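Local coordinates for protein putative oxidoreductase (Gluconobacter oxydans, PDB 3WJ7) that probably acts as a nicotinamide-cofactor-dependent reductase of the short-chain dehydrogenase/reductase (SDR) family, whose physiological substrate is uncertain, at residues G196-S204 and I332-M341; L215-V223 and Y319-D330. All blocks are in the same frame, centred on the assembly; numbering follows the deposited sequence.

Both contacts use helix 324-337 near the C-terminus: contact 2 takes its first half and the loop leading into it, contact 1 its last turns and the tail beyond. Their centres lie about 17 Å apart. Contact 2 joins that first half and loop to the end of strand 214-219 and the start of helix 220-233, largely by polar bonds; contact 1 sets the helix end against helix 194-203 by apolar side chains. The centre of contact 2 lies about 13 Å from the centre of the chain, that of contact 1 about 20 Å. The A203 side chain is about 7 Å from a bound mercury ion, and the V218 side chain about 10 Å from one; no nucleotide is bound.

Contact 1 (G196-S204 and I332-M341); sequences GQMILDCAS and IAWFRQHGRM
L200 lays its CD1 methyl over one face of the F335 ring, 3.6 Å from the centroid and 24° off the ring normal, a CH-pi contact at the centre of a buried apolar seam. F335 reaches it with CG anti to its carbonyl carbon (chi1 -67°), which directs the ring at helix 196-203. I199 comes to the ring edge with CG2, and the same methyl meets I332 CG1 at 3.8 Å. The segment axes stand 10.8 Å apart and cross at -68°, and between the helices L200, F335, I199 and I332 span the distance. With an alanine in place of F335, the L200 methyl would probably lose the ring face it lies on and a gap would open between the two helices. Helix 324-337, the C-terminal helix here joined to helix 194-203 of the extended SDR, Rossmann-type fold, closes in a Schellman motif: R340 N bonds to F335 O at 2.8 Å and G339 N weakly to R336 O, with G339 (positive phi) as the C-prime residue. The chain turns back, and M341, bent at chi3, brings CE to A203 CB at 3.8 Å. Toward solvent the seam thins: S204, R340 and M341 are partly exposed, whereas L200, A203, I332 and F335 are buried. Of the R340 side chain, CB comes to L200 CD1 at 3.8 Å, while the guanidinium leads off to I190 O. S204 turns its hydroxyl back on its own segment, OG donating to L200 O at 2.9 Å. Away from this seam, D201 OD2 forms a salt bridge with R296 of the second subunit.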
loop_
_atom_site.group_PDB
_atom_site.type_symbol
_atom_site.label_atom_id
_atom_site.label_comp_id
_atom_site.label_asym_id
_atom_site.label_seq_id
_atom_site.Cartn_x
_atom_site.Cartn_y
_atom_site.Cartn_z
ATOM N N GLY A 196 20.044 8.655 14.301
ATOM C CA GLY A 196 20.963 9.793 14.138
ATOM C C GLY A 196 20.255 11.160 14.084
ATOM O O GLY A 196 20.752 12.162 14.657
ATOM N N GLN A 197 19.091 11.216 13.418
ATOM C CA GLN A 197 18.445 12.486 13.148
ATOM C C GLN A 197 17.892 12.934 14.478
ATOM O O GLN A 197 18.040 14.115 14.874
ATOM C CB GLN A 197 17.398 12.378 12.011
ATOM C CG GLN A 197 16.732 13.680 11.503
ATOM C CD GLN A 197 17.718 14.810 11.171
ATOM O OE1 GLN A 197 18.462 14.750 10.182
ATOM N NE2 GLN A 197 17.733 15.845 12.017
ATOM N N MET A 198 17.324 11.985 15.228
ATOM C CA MET A 198 16.930 12.288 16.624
ATOM C C MET A 198 18.080 12.822 17.491
ATOM O O MET A 198 17.908 13.770 18.252
ATOM C CB MET A 198 16.344 11.071 17.289
ATOM C CG MET A 198 14.839 10.904 17.110
ATOM S SD MET A 198 14.486 9.232 17.691
ATOM C CE MET A 198 13.098 9.473 18.764
ATOM N N ILE A 199 19.264 12.243 17.351
ATOM C CA ILE A 199 20.391 12.654 18.200
ATOM C C ILE A 199 20.833 14.040 17.780
ATOM O O ILE A 199 21.093 14.879 18.619
ATOM C CB ILE A 199 21.558 11.652 18.148
ATOM C CG1 ILE A 199 21.216 10.450 19.005
ATOM C CG2 ILE A 199 22.869 12.303 18.553
ATOM C CD1 ILE A 199 21.621 9.152 18.334
ATOM N N LEU A 200 20.878 14.263 16.475
ATOM C CA LEU A 200 21.146 15.579 15.917
ATOM C C LEU A 200 20.107 16.652 16.373
ATOM O O LEU A 200 20.497 17.704 16.854
ATOM C CB LEU A 200 21.111 15.418 14.414
ATOM C CG LEU A 200 21.979 16.172 13.438
ATOM C CD1 LEU A 200 23.432 16.071 13.860
ATOM C CD2 LEU A 200 21.730 15.598 12.035
ATOM N N ASP A 201 18.799 16.391 16.231
ATOM C CA ASP A 201 17.775 17.361 16.618
ATOM C C ASP A 201 17.959 17.740 18.056
ATOM O O ASP A 201 17.890 18.923 18.416
ATOM C CB ASP A 201 16.349 16.810 16.500
ATOM C CG ASP A 201 15.918 16.489 15.052
ATOM O OD1 ASP A 201 16.375 17.107 14.076
ATOM O OD2 ASP A 201 15.082 15.579 14.909
ATOM N N CYS A 202 18.183 16.715 18.875
ATOM C CA CYS A 202 18.372 16.869 20.295
ATOM C C CYS A 202 19.652 17.656 20.660
ATOM O O CYS A 202 19.589 18.644 21.397
ATOM C CB CYS A 202 18.379 15.499 20.961
ATOM S SG CYS A 202 18.639 15.529 22.746
ATOM N N ALA A 203 20.799 17.232 20.155
ATOM C CA ALA A 203 22.060 17.925 20.415
ATOM C C ALA A 203 22.011 19.408 20.022
ATOM O O ALA A 203 22.811 20.223 20.495
ATOM C CB ALA A 203 23.174 17.223 19.679
ATOM N N SER A 204 21.036 19.745 19.183
ATOM C CA SER A 204 20.942 21.053 18.531
ATOM C C SER A 204 19.972 21.911 19.263
ATOM O O SER A 204 19.895 23.082 18.993
ATOM C CB SER A 204 20.447 20.922 17.067
ATOM O OG SER A 204 21.437 20.375 16.190
ATOM N N ILE A 332 27.977 12.160 17.973
ATOM C CA ILE A 332 27.963 13.620 18.159
ATOM C C ILE A 332 29.303 14.242 17.771
ATOM O O ILE A 332 29.320 15.256 17.080
ATOM C CB ILE A 332 27.573 14.031 19.585
ATOM C CG1 ILE A 332 26.087 13.829 19.789
ATOM C CG2 ILE A 332 27.960 15.479 19.873
ATOM C CD1 ILE A 332 25.729 13.440 21.196
ATOM N N ALA A 333 30.418 13.629 18.133
ATOM C CA ALA A 333 31.695 14.263 17.773
ATOM C C ALA A 333 31.776 14.350 16.247
ATOM O O ALA A 333 32.179 15.368 15.667
ATOM C CB ALA A 333 32.909 13.517 18.350
ATOM N N TRP A 334 31.361 13.284 15.591
ATOM C CA TRP A 334 31.358 13.283 14.149
ATOM C C TRP A 334 30.387 14.350 13.585
ATOM O O TRP A 334 30.766 15.137 12.705
ATOM C CB TRP A 334 31.034 11.909 13.640
ATOM C CG TRP A 334 31.344 11.758 12.246
ATOM C CD1 TRP A 334 32.531 11.309 11.689
ATOM C CD2 TRP A 334 30.477 12.048 11.159
ATOM N NE1 TRP A 334 32.435 11.306 10.327
ATOM C CE2 TRP A 334 31.185 11.747 9.969
ATOM C CE3 TRP A 334 29.172 12.545 11.067
ATOM C CZ2 TRP A 334 30.618 11.919 8.704
ATOM C CZ3 TRP A 334 28.611 12.705 9.816
ATOM C CH2 TRP A 334 29.329 12.392 8.651
ATOM N N PHE A 335 29.157 14.413 14.093
ATOM C CA PHE A 335 28.241 15.451 13.619
ATOM C C PHE A 335 28.787 16.898 13.756
ATOM O O PHE A 335 28.506 17.734 12.894
ATOM C CB PHE A 335 26.878 15.365 14.318
ATOM C CG PHE A 335 26.084 14.142 13.973
ATOM C CD1 PHE A 335 25.914 13.740 12.649
ATOM C CD2 PHE A 335 25.448 13.422 14.973
ATOM C CE1 PHE A 335 25.148 12.638 12.347
ATOM C CE2 PHE A 335 24.701 12.283 14.675
ATOM C CZ PHE A 335 24.543 11.902 13.361
ATOM N N ARG A 336 29.535 17.183 14.831
ATOM C CA ARG A 336 30.066 18.531 15.094
ATOM C C ARG A 336 31.163 18.900 14.084
ATOM O O ARG A 336 31.103 19.950 13.442
ATOM C CB ARG A 336 30.597 18.621 16.515
ATOM C CG ARG A 336 30.496 20.007 17.149
ATOM C CD ARG A 336 30.614 19.903 18.670
ATOM N NE ARG A 336 29.469 20.515 19.356
ATOM C CZ ARG A 336 28.843 19.987 20.411
ATOM N NH1 ARG A 336 29.234 18.821 20.906
ATOM N NH2 ARG A 336 27.815 20.621 20.967
ATOM N N GLN A 337 32.132 18.002 13.920
ATOM C CA GLN A 337 33.210 18.155 12.949
ATOM C C GLN A 337 32.745 18.226 11.510
ATOM O O GLN A 337 33.448 18.776 10.667
ATOM C CB GLN A 337 34.197 16.991 13.054
ATOM C CG GLN A 337 34.893 16.881 14.391
ATOM C CD GLN A 337 35.565 15.541 14.555
ATOM O OE1 GLN A 337 35.781 14.828 13.574
ATOM N NE2 GLN A 337 35.885 15.180 15.799
ATOM N N HIS A 338 31.592 17.649 11.201
ATOM C CA HIS A 338 31.195 17.533 9.800
ATOM C C HIS A 338 30.081 18.500 9.451
ATOM O O HIS A 338 29.462 18.408 8.405
ATOM C CB HIS A 338 30.932 16.066 9.427
ATOM C CG HIS A 338 32.188 15.244 9.369
ATOM N ND1 HIS A 338 32.762 14.835 8.181
ATOM C CD2 HIS A 338 33.018 14.812 10.352
ATOM C CE1 HIS A 338 33.878 14.165 8.435
ATOM N NE2 HIS A 338 34.055 14.137 9.745
ATOM N N GLY A 339 29.852 19.448 10.350
ATOM C CA GLY A 339 28.990 20.566 10.094
ATOM C C GLY A 339 27.533 20.297 10.341
ATOM O O GLY A 339 26.699 21.163 10.070
ATOM N N ARG A 340 27.195 19.122 10.861
ATOM C CA ARG A 340 25.788 18.719 10.861
ATOM C C ARG A 340 24.953 19.462 11.874
ATOM O O ARG A 340 23.736 19.441 11.805
ATOM C CB ARG A 340 25.622 17.216 11.036
ATOM C CG ARG A 340 26.177 16.412 9.888
ATOM C CD ARG A 340 25.760 16.995 8.546
ATOM N NE ARG A 340 26.451 16.291 7.480
ATOM C CZ ARG A 340 26.104 15.079 7.053
ATOM N NH1 ARG A 340 25.063 14.444 7.603
ATOM N NH2 ARG A 340 26.804 14.497 6.081
ATOM N N MET A 341 25.608 20.136 12.805
ATOM C CA MET A 341 24.881 20.911 13.808
ATOM C C MET A 341 24.643 22.391 13.396
ATOM O O MET A 341 24.671 23.292 14.225
ATOM C CB MET A 341 25.573 20.711 15.153
ATOM C CG MET A 341 25.918 19.238 15.302
ATOM S SD MET A 341 26.108 18.522 16.929
ATOM C CE MET A 341 25.446 19.809 18.004
#

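Contact 2 (L215-V223 and Y319-D330); sequences LNIVHVDDV and YAPRPARDAVTD
H219 carries its imidazole anti to the backbone N (chi1 -159°), and R322 starts with CG between its backbone N and carbonyl carbon (chi1 77°), then bends at chi2 and chi3; together these torsions lay the guanidinium flat on one ring face, centres 3.7 Å apart and planes at 18°. Both ring nitrogens are also engaged. H219 NE2 donates an almost straight bond to D330 OD2, 2.9 Å away, reaching it on the anti side of a carboxylate turned steeply against the ring. H219, at the N-cap position of helix 220-233, caps it by accepting from D221 N at ND1 (3.0 Å, in the ring plane). Stack and bonds fix the rotation of the ring. R322 completes its grip with a salt bridge, NH1 to D222 OD1 at 2.7 Å; the oxygen lies in the guanidinium plane, but the donor stands above the carboxylate plane. Beyond this cluster, the Y319 ring sets its edge toward D222, CE1 lying 3.3 Å from the backbone O, while Y319 OH bonds to G243 O. H219 closes strand 214-219 and V220-D221-D222 open helix 220-233; this His-Val-Asp-Asp turn resembles the His-Val-x-Asp sequence of many extended SDR proteins. Helix 324-337 crosses that strand, the segment axes 7.1 Å apart, with I217 CG2 packed on A324 CB. Within the sheet of this Rossmann-type fold, the strand runs parallel to 176-185 and antiparallel to 239-248, and L252 of helix 249-259 touches both I217 and V328.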
loop_
_atom_site.group_PDB
_atom_site.type_symbol
_atom_site.label_atom_id
_atom_site.label_comp_id
_atom_site.label_asym_id
_atom_site.label_seq_id
_atom_site.Cartn_x
_atom_site.Cartn_y
_atom_site.Cartn_z
ATOM N N LEU A 215 14.483 1.093 23.668
ATOM C CA LEU A 215 15.180 0.518 22.547
ATOM C C LEU A 215 16.499 -0.009 23.045
ATOM O O LEU A 215 16.804 0.109 24.214
ATOM C CB LEU A 215 15.340 1.514 21.365
ATOM C CG LEU A 215 16.041 2.901 21.353
ATOM C CD1 LEU A 215 15.178 3.809 20.463
ATOM C CD2 LEU A 215 16.229 3.611 22.691
ATOM N N ASN A 216 17.259 -0.601 22.138
ATOM C CA ASN A 216 18.551 -1.129 22.420
ATOM C C ASN A 216 19.454 -0.455 21.420
ATOM O O ASN A 216 19.252 -0.621 20.212
ATOM C CB ASN A 216 18.516 -2.625 22.151
ATOM C CG ASN A 216 19.814 -3.338 22.485
ATOM O OD1 ASN A 216 20.869 -3.054 21.919
ATOM N ND2 ASN A 216 19.715 -4.320 23.356
ATOM N N ILE A 217 20.461 0.263 21.925
ATOM C CA ILE A 217 21.473 0.931 21.105
ATOM C C ILE A 217 22.808 0.189 21.086
ATOM O O ILE A 217 23.219 -0.402 22.085
ATOM C CB ILE A 217 21.613 2.399 21.523
ATOM C CG1 ILE A 217 20.434 3.130 20.872
ATOM C CG2 ILE A 217 22.918 3.013 21.021
ATOM C CD1 ILE A 217 20.074 4.393 21.553
ATOM N N VAL A 218 23.465 0.210 19.933
ATOM C CA VAL A 218 24.638 -0.579 19.716
ATOM C C VAL A 218 25.554 0.188 18.834
ATOM O O VAL A 218 25.117 0.772 17.856
ATOM C CB VAL A 218 24.311 -1.918 19.021
ATOM C CG1 VAL A 218 23.584 -1.700 17.681
ATOM C CG2 VAL A 218 25.576 -2.730 18.855
ATOM N N HIS A 219 26.833 0.203 19.183
ATOM C CA HIS A 219 27.797 0.903 18.372
ATOM C C HIS A 219 27.811 0.230 17.004
ATOM O O HIS A 219 27.820 -0.991 16.918
ATOM C CB HIS A 219 29.187 0.869 19.018
ATOM C CG HIS A 219 30.088 1.950 18.533
ATOM N ND1 HIS A 219 30.538 2.007 17.229
ATOM C CD2 HIS A 219 30.580 3.046 19.156
ATOM C CE1 HIS A 219 31.260 3.106 17.067
ATOM N NE2 HIS A 219 31.307 3.748 18.223
ATOM N N VAL A 220 27.783 1.041 15.953
ATOM C CA VAL A 220 27.838 0.578 14.572
ATOM C C VAL A 220 29.072 -0.281 14.318
ATOM O O VAL A 220 29.009 -1.276 13.581
ATOM C CB VAL A 220 27.763 1.760 13.567
ATOM C CG1 VAL A 220 29.076 2.517 13.505
ATOM C CG2 VAL A 220 27.424 1.278 12.170
ATOM N N ASP A 221 30.189 0.084 14.942
ATOM C CA ASP A 221 31.454 -0.690 14.786
ATOM C C ASP A 221 31.389 -2.030 15.504
ATOM O O ASP A 221 32.091 -2.963 15.167
ATOM C CB ASP A 221 32.658 0.141 15.226
ATOM C CG ASP A 221 32.969 1.284 14.233
ATOM O OD1 ASP A 221 32.762 1.067 13.032
ATOM O OD2 ASP A 221 33.415 2.390 14.636
ATOM N N ASP A 222 30.503 -2.127 16.477
ATOM C CA ASP A 222 30.318 -3.366 17.175
ATOM C C ASP A 222 29.439 -4.281 16.392
ATOM O O ASP A 222 29.692 -5.475 16.402
ATOM C CB ASP A 222 29.763 -3.139 18.569
ATOM C CG ASP A 222 30.799 -2.589 19.489
ATOM O OD1 ASP A 222 31.994 -2.844 19.237
ATOM O OD2 ASP A 222 30.447 -1.862 20.429
ATOM N N VAL A 223 28.422 -3.729 15.718
ATOM C CA VAL A 223 27.650 -4.495 14.760
ATOM C C VAL A 223 28.587 -5.096 13.723
ATOM O O VAL A 223 28.507 -6.297 13.402
ATOM C CB VAL A 223 26.657 -3.586 14.020
ATOM C CG1 VAL A 223 26.010 -4.302 12.833
ATOM C CG2 VAL A 223 25.610 -3.086 14.990
ATOM N N TYR A 319 31.541 -11.770 21.306
ATOM C CA TYR A 319 31.081 -10.421 20.955
ATOM C C TYR A 319 31.147 -9.501 22.159
ATOM O O TYR A 319 30.646 -9.856 23.213
ATOM C CB TYR A 319 29.614 -10.559 20.526
ATOM C CG TYR A 319 28.864 -9.287 20.257
ATOM C CD1 TYR A 319 29.307 -8.373 19.280
ATOM C CD2 TYR A 319 27.696 -9.017 20.939
ATOM C CE1 TYR A 319 28.602 -7.202 19.017
ATOM C CE2 TYR A 319 26.972 -7.864 20.685
ATOM C CZ TYR A 319 27.417 -6.980 19.714
ATOM O OH TYR A 319 26.724 -5.854 19.515
ATOM N N ALA A 320 31.732 -8.314 22.024
ATOM C CA ALA A 320 31.941 -7.458 23.222
ATOM C C ALA A 320 31.528 -6.028 22.935
ATOM O O ALA A 320 32.380 -5.182 22.681
ATOM C CB ALA A 320 33.414 -7.514 23.696
ATOM N N PRO A 321 30.218 -5.747 22.963
ATOM C CA PRO A 321 29.739 -4.397 22.605
ATOM C C PRO A 321 30.199 -3.335 23.622
ATOM O O PRO A 321 30.134 -3.571 24.808
ATOM C CB PRO A 321 28.204 -4.550 22.628
ATOM C CG PRO A 321 27.978 -5.648 23.602
ATOM C CD PRO A 321 29.137 -6.599 23.477
ATOM N N ARG A 322 30.689 -2.186 23.164
ATOM C CA ARG A 322 31.034 -1.123 24.095
ATOM C C ARG A 322 29.736 -0.463 24.563
ATOM O O ARG A 322 28.666 -0.777 24.054
ATOM C CB ARG A 322 32.115 -0.183 23.530
ATOM C CG ARG A 322 31.655 0.824 22.504
ATOM C CD ARG A 322 32.018 0.340 21.120
ATOM N NE ARG A 322 33.007 1.150 20.410
ATOM C CZ ARG A 322 33.597 0.732 19.295
ATOM N NH1 ARG A 322 33.308 -0.479 18.793
ATOM N NH2 ARG A 322 34.464 1.513 18.673
ATOM N N PRO A 323 29.784 0.362 25.610
ATOM C CA PRO A 323 28.453 0.812 26.082
ATOM C C PRO A 323 27.820 1.893 25.190
ATOM O O PRO A 323 28.506 2.443 24.306
ATOM C CB PRO A 323 28.747 1.354 27.476
ATOM C CG PRO A 323 30.209 1.699 27.472
ATOM C CD PRO A 323 30.878 0.753 26.523
ATOM N N ALA A 324 26.532 2.189 25.418
ATOM C CA ALA A 324 25.756 3.102 24.549
ATOM C C ALA A 324 26.312 4.526 24.549
ATOM O O ALA A 324 26.270 5.220 23.534
ATOM C CB ALA A 324 24.292 3.130 24.952
ATOM N N ARG A 325 26.828 4.958 25.694
ATOM C CA ARG A 325 27.413 6.264 25.789
ATOM C C ARG A 325 28.591 6.423 24.836
ATOM O O ARG A 325 28.831 7.490 24.313
ATOM C CB ARG A 325 27.777 6.579 27.233
ATOM C CG ARG A 325 28.942 7.545 27.398
ATOM C CD ARG A 325 29.104 7.983 28.837
ATOM N NE ARG A 325 28.164 9.053 29.126
ATOM C CZ ARG A 325 27.109 8.913 29.905
ATOM N NH1 ARG A 325 26.885 7.743 30.491
ATOM N NH2 ARG A 325 26.301 9.942 30.096
ATOM N N ASP A 326 29.308 5.358 24.566
ATOM C CA ASP A 326 30.411 5.466 23.624
ATOM C C ASP A 326 29.895 5.745 22.202
ATOM O O ASP A 326 30.488 6.553 21.456
ATOM C CB ASP A 326 31.305 4.212 23.681
ATOM C CG ASP A 326 32.245 4.174 24.937
ATOM O OD1 ASP A 326 32.046 4.948 25.922
ATOM O OD2 ASP A 326 33.198 3.337 24.934
ATOM N N ALA A 327 28.799 5.078 21.831
ATOM C CA ALA A 327 28.258 5.243 20.496
ATOM C C ALA A 327 27.689 6.628 20.271
ATOM O O ALA A 327 27.885 7.211 19.186
ATOM C CB ALA A 327 27.203 4.204 20.189
ATOM N N VAL A 328 26.985 7.130 21.274
ATOM C CA VAL A 328 26.359 8.446 21.222
ATOM C C VAL A 328 27.421 9.557 21.155
ATOM O O VAL A 328 27.303 10.496 20.366
ATOM C CB VAL A 328 25.442 8.663 22.465
ATOM C CG1 VAL A 328 24.937 10.091 22.548
ATOM C CG2 VAL A 328 24.291 7.668 22.479
ATOM N N THR A 329 28.450 9.436 21.995
ATOM C CA THR A 329 29.624 10.306 22.000
ATOM C C THR A 329 30.305 10.438 20.648
ATOM O O THR A 329 30.534 11.532 20.177
ATOM C CB THR A 329 30.664 9.791 23.029
ATOM O OG1 THR A 329 30.087 9.816 24.355
ATOM C CG2 THR A 329 31.936 10.643 22.997
ATOM N N ASP A 330 30.655 9.322 20.030
ATOM C CA ASP A 330 31.273 9.353 18.703
ATOM C C ASP A 330 30.364 9.971 17.625
ATOM O O ASP A 330 30.826 10.808 16.838
ATOM C CB ASP A 330 31.668 7.961 18.267
ATOM C CG ASP A 330 32.654 7.308 19.201
ATOM O OD1 ASP A 330 33.242 8.010 20.063
ATOM O OD2 ASP A 330 32.842 6.077 19.050
#